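Long-range contact in angiotensin-converting enzyme (PDB 6S1Y), which is a mosquito zinc metallopeptidase that probably cleaves dipeptides from the C-terminal ends of small peptides: residues L107-K119 with D481-E493. Residues are numbered along the deposited sequence; the frame is centred on the assembly and turned at random.
With KSN ((2~{S})-2-[[(4~{S})-4-azanyl-5-oxidanyl-5-oxidanylidene-pentanoyl]amino]pentanedioic acid), chain H.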
loop_
_atom_site.group_PDB
_atom_site.type_symbol
_atom_site.label_atom_id
_atom_site.label_comp_id
_atom_site.label_asym_id
_atom_site.label_seq_id
_atom_site.Cartn_x
_atom_site.Cartn_y
_atom_site.Cartn_z
ATOM N N LEU A 107 14.825 9.236 -14.037
ATOM C CA LEU A 107 14.949 7.897 -13.468
ATOM C C LEU A 107 16.175 7.806 -12.570
ATOM O O LEU A 107 16.143 7.138 -11.537
ATOM C CB LEU A 107 15.005 6.836 -14.570
ATOM C CG LEU A 107 13.688 6.513 -15.292
ATOM C CD1 LEU A 107 13.862 5.220 -16.089
ATOM C CD2 LEU A 107 12.495 6.381 -14.355
ATOM N N GLY A 108 17.261 8.490 -12.930
ATOM C CA GLY A 108 18.456 8.466 -12.103
ATOM C C GLY A 108 18.276 9.186 -10.786
ATOM O O GLY A 108 18.880 8.802 -9.780
ATOM N N ALA A 109 17.454 10.230 -10.762
ATOM C CA ALA A 109 17.154 10.894 -9.499
ATOM C C ALA A 109 16.370 9.962 -8.581
ATOM O O ALA A 109 16.713 9.799 -7.408
ATOM C CB ALA A 109 16.388 12.192 -9.752
ATOM N N ILE A 110 15.358 9.285 -9.125
ATOM C CA ILE A 110 14.559 8.343 -8.338
ATOM C C ILE A 110 15.431 7.201 -7.825
ATOM O O ILE A 110 15.490 6.931 -6.614
ATOM C CB ILE A 110 13.379 7.830 -9.189
ATOM C CG1 ILE A 110 12.466 9.017 -9.538
ATOM C CG2 ILE A 110 12.629 6.729 -8.471
ATOM C CD1 ILE A 110 11.314 8.693 -10.465
ATOM N N ALA A 111 16.133 6.521 -8.739
ATOM C CA ALA A 111 17.011 5.421 -8.358
ATOM C C ALA A 111 18.010 5.855 -7.298
ATOM O O ALA A 111 18.376 5.071 -6.418
ATOM C CB ALA A 111 17.747 4.894 -9.595
ATOM N N SER A 112 18.453 7.104 -7.351
ATOM C CA SER A 112 19.368 7.593 -6.329
ATOM C C SER A 112 18.718 7.592 -4.946
ATOM O O SER A 112 19.356 7.212 -3.955
ATOM C CB SER A 112 19.839 8.995 -6.694
ATOM O OG SER A 112 20.524 9.546 -5.593
ATOM N N MET A 113 17.448 8.010 -4.857
ATOM C CA MET A 113 16.734 7.939 -3.585
ATOM C C MET A 113 16.502 6.491 -3.156
ATOM O O MET A 113 16.801 6.114 -2.012
ATOM C CB MET A 113 15.388 8.672 -3.685
ATOM C CG MET A 113 15.496 10.126 -4.053
ATOM S SD MET A 113 13.954 11.027 -3.813
ATOM C CE MET A 113 13.018 10.523 -5.250
ATOM N N GLU A 114 15.945 5.673 -4.057
ATOM C CA GLU A 114 15.577 4.299 -3.717
ATOM C C GLU A 114 16.801 3.494 -3.321
ATOM O O GLU A 114 16.769 2.723 -2.356
ATOM C CB GLU A 114 14.850 3.662 -4.907
ATOM C CG GLU A 114 14.507 2.160 -4.779
ATOM C CD GLU A 114 13.526 1.679 -5.852
ATOM O OE1 GLU A 114 13.476 2.294 -6.941
ATOM O OE2 GLU A 114 12.790 0.700 -5.590
ATOM N N SER A 115 17.909 3.702 -4.026
ATOM C CA SER A 115 19.142 3.005 -3.698
ATOM C C SER A 115 19.620 3.364 -2.299
ATOM O O SER A 115 20.071 2.491 -1.544
ATOM C CB SER A 115 20.213 3.358 -4.727
ATOM O OG SER A 115 21.485 2.938 -4.264
ATOM N N ASN A 116 19.575 4.651 -1.952
ATOM C CA ASN A 116 19.995 5.085 -0.624
ATOM C C ASN A 116 19.134 4.424 0.450
ATOM O O ASN A 116 19.645 3.973 1.482
ATOM C CB ASN A 116 19.919 6.616 -0.564
ATOM C CG ASN A 116 20.145 7.157 0.816
ATOM O OD1 ASN A 116 19.195 7.444 1.541
ATOM N ND2 ASN A 116 21.404 7.305 1.199
ATOM N N TYR A 117 17.825 4.308 0.191
ATOM C CA TYR A 117 16.903 3.673 1.128
ATOM C C TYR A 117 17.218 2.196 1.306
ATOM O O TYR A 117 17.279 1.692 2.436
ATOM C CB TYR A 117 15.476 3.863 0.607
ATOM C CG TYR A 117 14.350 3.307 1.459
ATOM C CD1 TYR A 117 14.072 1.931 1.487
ATOM C CD2 TYR A 117 13.514 4.159 2.185
ATOM C CE1 TYR A 117 13.033 1.438 2.233
ATOM C CE2 TYR A 117 12.459 3.662 2.946
ATOM C CZ TYR A 117 12.227 2.306 2.973
ATOM O OH TYR A 117 11.165 1.795 3.726
ATOM N N ALA A 118 17.406 1.477 0.197
ATOM C CA ALA A 118 17.556 0.023 0.269
ATOM C C ALA A 118 18.898 -0.390 0.851
ATOM O O ALA A 118 19.015 -1.483 1.414
ATOM C CB ALA A 118 17.386 -0.585 -1.119
ATOM N N LYS A 119 19.909 0.457 0.748
ATOM C CA LYS A 119 21.258 0.094 1.153
ATOM C C LYS A 119 21.634 0.547 2.563
ATOM O O LYS A 119 22.750 0.284 3.005
ATOM C CB LYS A 119 22.268 0.681 0.161
ATOM C CG LYS A 119 22.352 -0.033 -1.193
ATOM C CD LYS A 119 23.364 0.672 -2.097
ATOM C CE LYS A 119 23.853 -0.223 -3.222
ATOM N NZ LYS A 119 25.124 0.299 -3.830
ATOM N N ASP A 481 12.478 14.670 5.918
ATOM C CA ASP A 481 12.075 13.354 6.379
ATOM C C ASP A 481 11.152 12.542 5.470
ATOM O O ASP A 481 11.100 11.317 5.611
ATOM C CB ASP A 481 11.434 13.528 7.765
ATOM C CG ASP A 481 12.453 13.918 8.823
ATOM O OD1 ASP A 481 13.560 13.327 8.770
ATOM O OD2 ASP A 481 12.160 14.799 9.691
ATOM N N PRO A 482 10.449 13.148 4.520
ATOM C CA PRO A 482 9.520 12.367 3.657
ATOM C C PRO A 482 10.169 11.181 2.964
ATOM O O PRO A 482 9.532 10.122 2.835
ATOM C CB PRO A 482 9.037 13.412 2.639
ATOM C CG PRO A 482 9.045 14.674 3.469
ATOM C CD PRO A 482 10.294 14.600 4.294
ATOM N N PRO A 483 11.408 11.295 2.477
ATOM C CA PRO A 483 11.992 10.157 1.729
ATOM C C PRO A 483 12.310 8.940 2.597
ATOM O O PRO A 483 12.631 7.883 2.047
ATOM C CB PRO A 483 13.276 10.745 1.113
ATOM C CG PRO A 483 13.059 12.233 1.144
ATOM C CD PRO A 483 12.261 12.490 2.403
ATOM N N ALA A 484 12.244 9.070 3.926
ATOM C CA ALA A 484 12.387 7.944 4.834
ATOM C C ALA A 484 11.278 6.911 4.676
ATOM O O ALA A 484 11.296 5.885 5.354
ATOM C CB ALA A 484 12.409 8.439 6.281
ATOM N N LYS A 485 10.305 7.180 3.815
ATOM C CA LYS A 485 9.210 6.253 3.527
ATOM C C LYS A 485 9.412 5.728 2.112
ATOM O O LYS A 485 9.623 6.524 1.184
ATOM C CB LYS A 485 7.861 6.954 3.678
ATOM C CG LYS A 485 6.661 6.162 3.246
ATOM C CD LYS A 485 6.450 4.933 4.103
ATOM C CE LYS A 485 5.350 4.040 3.520
ATOM N NZ LYS A 485 5.383 2.631 4.082
ATOM N N TYR A 486 9.362 4.395 1.960
ATOM C CA TYR A 486 9.768 3.757 0.714
ATOM C C TYR A 486 9.136 4.441 -0.487
ATOM O O TYR A 486 9.830 4.839 -1.423
ATOM C CB TYR A 486 9.398 2.247 0.705
ATOM C CG TYR A 486 9.685 1.604 -0.656
ATOM C CD1 TYR A 486 10.983 1.326 -1.056
ATOM C CD2 TYR A 486 8.662 1.339 -1.553
ATOM C CE1 TYR A 486 11.258 0.768 -2.304
ATOM C CE2 TYR A 486 8.935 0.775 -2.820
ATOM C CZ TYR A 486 10.237 0.494 -3.175
ATOM O OH TYR A 486 10.543 -0.054 -4.405
ATOM N N HIS A 487 7.804 4.577 -0.473
ATOM C CA HIS A 487 7.086 5.022 -1.668
ATOM C C HIS A 487 7.448 6.442 -2.079
ATOM O O HIS A 487 7.217 6.822 -3.237
ATOM C CB HIS A 487 5.579 4.923 -1.440
ATOM C CG HIS A 487 5.127 3.545 -1.089
ATOM N ND1 HIS A 487 5.572 2.891 0.032
ATOM C CD2 HIS A 487 4.311 2.682 -1.736
ATOM C CE1 HIS A 487 5.033 1.689 0.074
ATOM N NE2 HIS A 487 4.265 1.536 -0.989
ATOM N N VAL A 488 7.999 7.236 -1.166
ATOM C CA VAL A 488 8.454 8.566 -1.532
ATOM C C VAL A 488 9.786 8.483 -2.268
ATOM O O VAL A 488 9.947 9.048 -3.352
ATOM C CB VAL A 488 8.542 9.454 -0.280
ATOM C CG1 VAL A 488 9.128 10.812 -0.627
ATOM C CG2 VAL A 488 7.167 9.664 0.359
ATOM N N SER A 489 10.750 7.745 -1.699
ATOM C CA SER A 489 12.032 7.533 -2.355
ATOM C C SER A 489 11.895 6.814 -3.694
ATOM O O SER A 489 12.753 6.994 -4.568
ATOM C CB SER A 489 12.964 6.707 -1.465
ATOM O OG SER A 489 13.638 7.483 -0.503
ATOM N N ALA A 490 10.869 5.972 -3.865
ATOM C CA ALA A 490 10.689 5.199 -5.094
ATOM C C ALA A 490 9.629 5.774 -6.024
ATOM O O ALA A 490 9.286 5.131 -7.022
ATOM C CB ALA A 490 10.322 3.740 -4.782
ATOM N N ASP A 491 9.071 6.939 -5.711
ATOM C CA ASP A 491 8.101 7.587 -6.591
ATOM C C ASP A 491 6.949 6.646 -6.932
ATOM O O ASP A 491 6.584 6.468 -8.095
ATOM C CB ASP A 491 8.782 8.094 -7.865
ATOM C CG ASP A 491 7.800 8.688 -8.858
ATOM O OD1 ASP A 491 6.832 9.345 -8.411
ATOM O OD2 ASP A 491 7.990 8.497 -10.082
ATOM N N VAL A 492 6.357 6.054 -5.900
ATOM C CA VAL A 492 5.153 5.247 -6.042
ATOM C C VAL A 492 4.003 6.044 -5.448
ATOM O O VAL A 492 4.033 6.399 -4.264
ATOM C CB VAL A 492 5.286 3.878 -5.355
ATOM C CG1 VAL A 492 3.991 3.130 -5.467
ATOM C CG2 VAL A 492 6.443 3.073 -5.972
ATOM N N GLU A 493 3.011 6.355 -6.281
ATOM C CA GLU A 493 1.779 6.991 -5.824
ATOM C C GLU A 493 1.213 6.240 -4.620
ATOM O O GLU A 493 1.280 5.010 -4.562
ATOM C CB GLU A 493 0.782 7.002 -6.991
ATOM C CG GLU A 493 -0.441 7.836 -6.774
ATOM C CD GLU A 493 -1.636 7.004 -6.368
ATOM O OE1 GLU A 493 -1.449 5.880 -5.867
ATOM O OE2 GLU A 493 -2.764 7.498 -6.548
HETATM C C10 KSN H . 5.810 -1.290 -5.729
HETATM C C13 KSN H . 2.687 -3.065 -2.778
HETATM C C17 KSN H . 3.124 -0.078 3.024
HETATM C C02 KSN H . 1.985 -0.994 2.559
HETATM C C03 KSN H . 2.117 -1.556 1.137
HETATM C C04 KSN H . 3.510 -1.578 0.528
HETATM C C05 KSN H . 4.041 -2.981 0.135
HETATM C C07 KSN H . 4.068 -2.477 -2.399
HETATM C C08 KSN H . 5.076 -2.498 -3.541
HETATM C C09 KSN H . 4.697 -1.550 -4.695
HETATM N N01 KSN H . 0.701 -0.288 2.636
HETATM N N06 KSN H . 4.350 -3.353 -1.253
HETATM O O11 KSN H . 7.019 -1.531 -5.423
HETATM O O12 KSN H . 5.540 -0.820 -6.888
HETATM O O14 KSN H . 2.524 -4.313 -2.683
HETATM O O15 KSN H . 1.733 -2.346 -3.131
HETATM O O16 KSN H . 4.277 -3.775 0.997
HETATM O O18 KSN H . 4.134 -0.619 3.549
HETATM O O19 KSN H . 3.114 1.178 2.926
HETATM O O HOH W 1 8.147 2.083 4.130
#
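Y486 is gripped at two points by helix 100-119: its hydroxyl is tied to E114 while its ring edge and backbone press on Y117. Y486 OH donates a short hydrogen bond to E114 OE2 (2.6 Å). It meets that oxygen from above the carboxylate plane, which stands 69° from the phenol ring. E114 gets there by running extended, with CG anti to the backbone N (chi1 174°). A490 CB packs over one face of the Y486 ring and also touches E114 CD. One helical turn further on, Y117 presents a face to the edge of the Y486 ring, a T-shaped pair with centroids 5.6 Å apart. Y486 CA sits over the same ring in a CH-pi contact, 3.9 Å from the Y117 centroid, while the carbonyl oxygens of P483 and A484 lie at the Y117 edge, near its plane. Toward the start of the helix the packing is plainer: M113 CB rests on S489 O, and I110 CD1 meets the D491 carboxylate, whose oxygens are hydrogen-bonded to Y95 and Y174. S489 OG turns back to P483 O (2.8 Å), joining the 3-10 turn to helix 486-489, which is closed by a Schellman motif with D491 as its C-prime residue. A water bridges Y117 OH and K485 NZ, and that ammonium is also hydrogen-bonded to Q255 and to KSN O19 (2.9 Å). Helix 100-119 thus forms a second shell behind this ligand-pocket segment: E114 fixes the Y486 hydroxyl, and the water couples Y117 to the lysine, whose positive charge probably helps hold the ligand carboxylate.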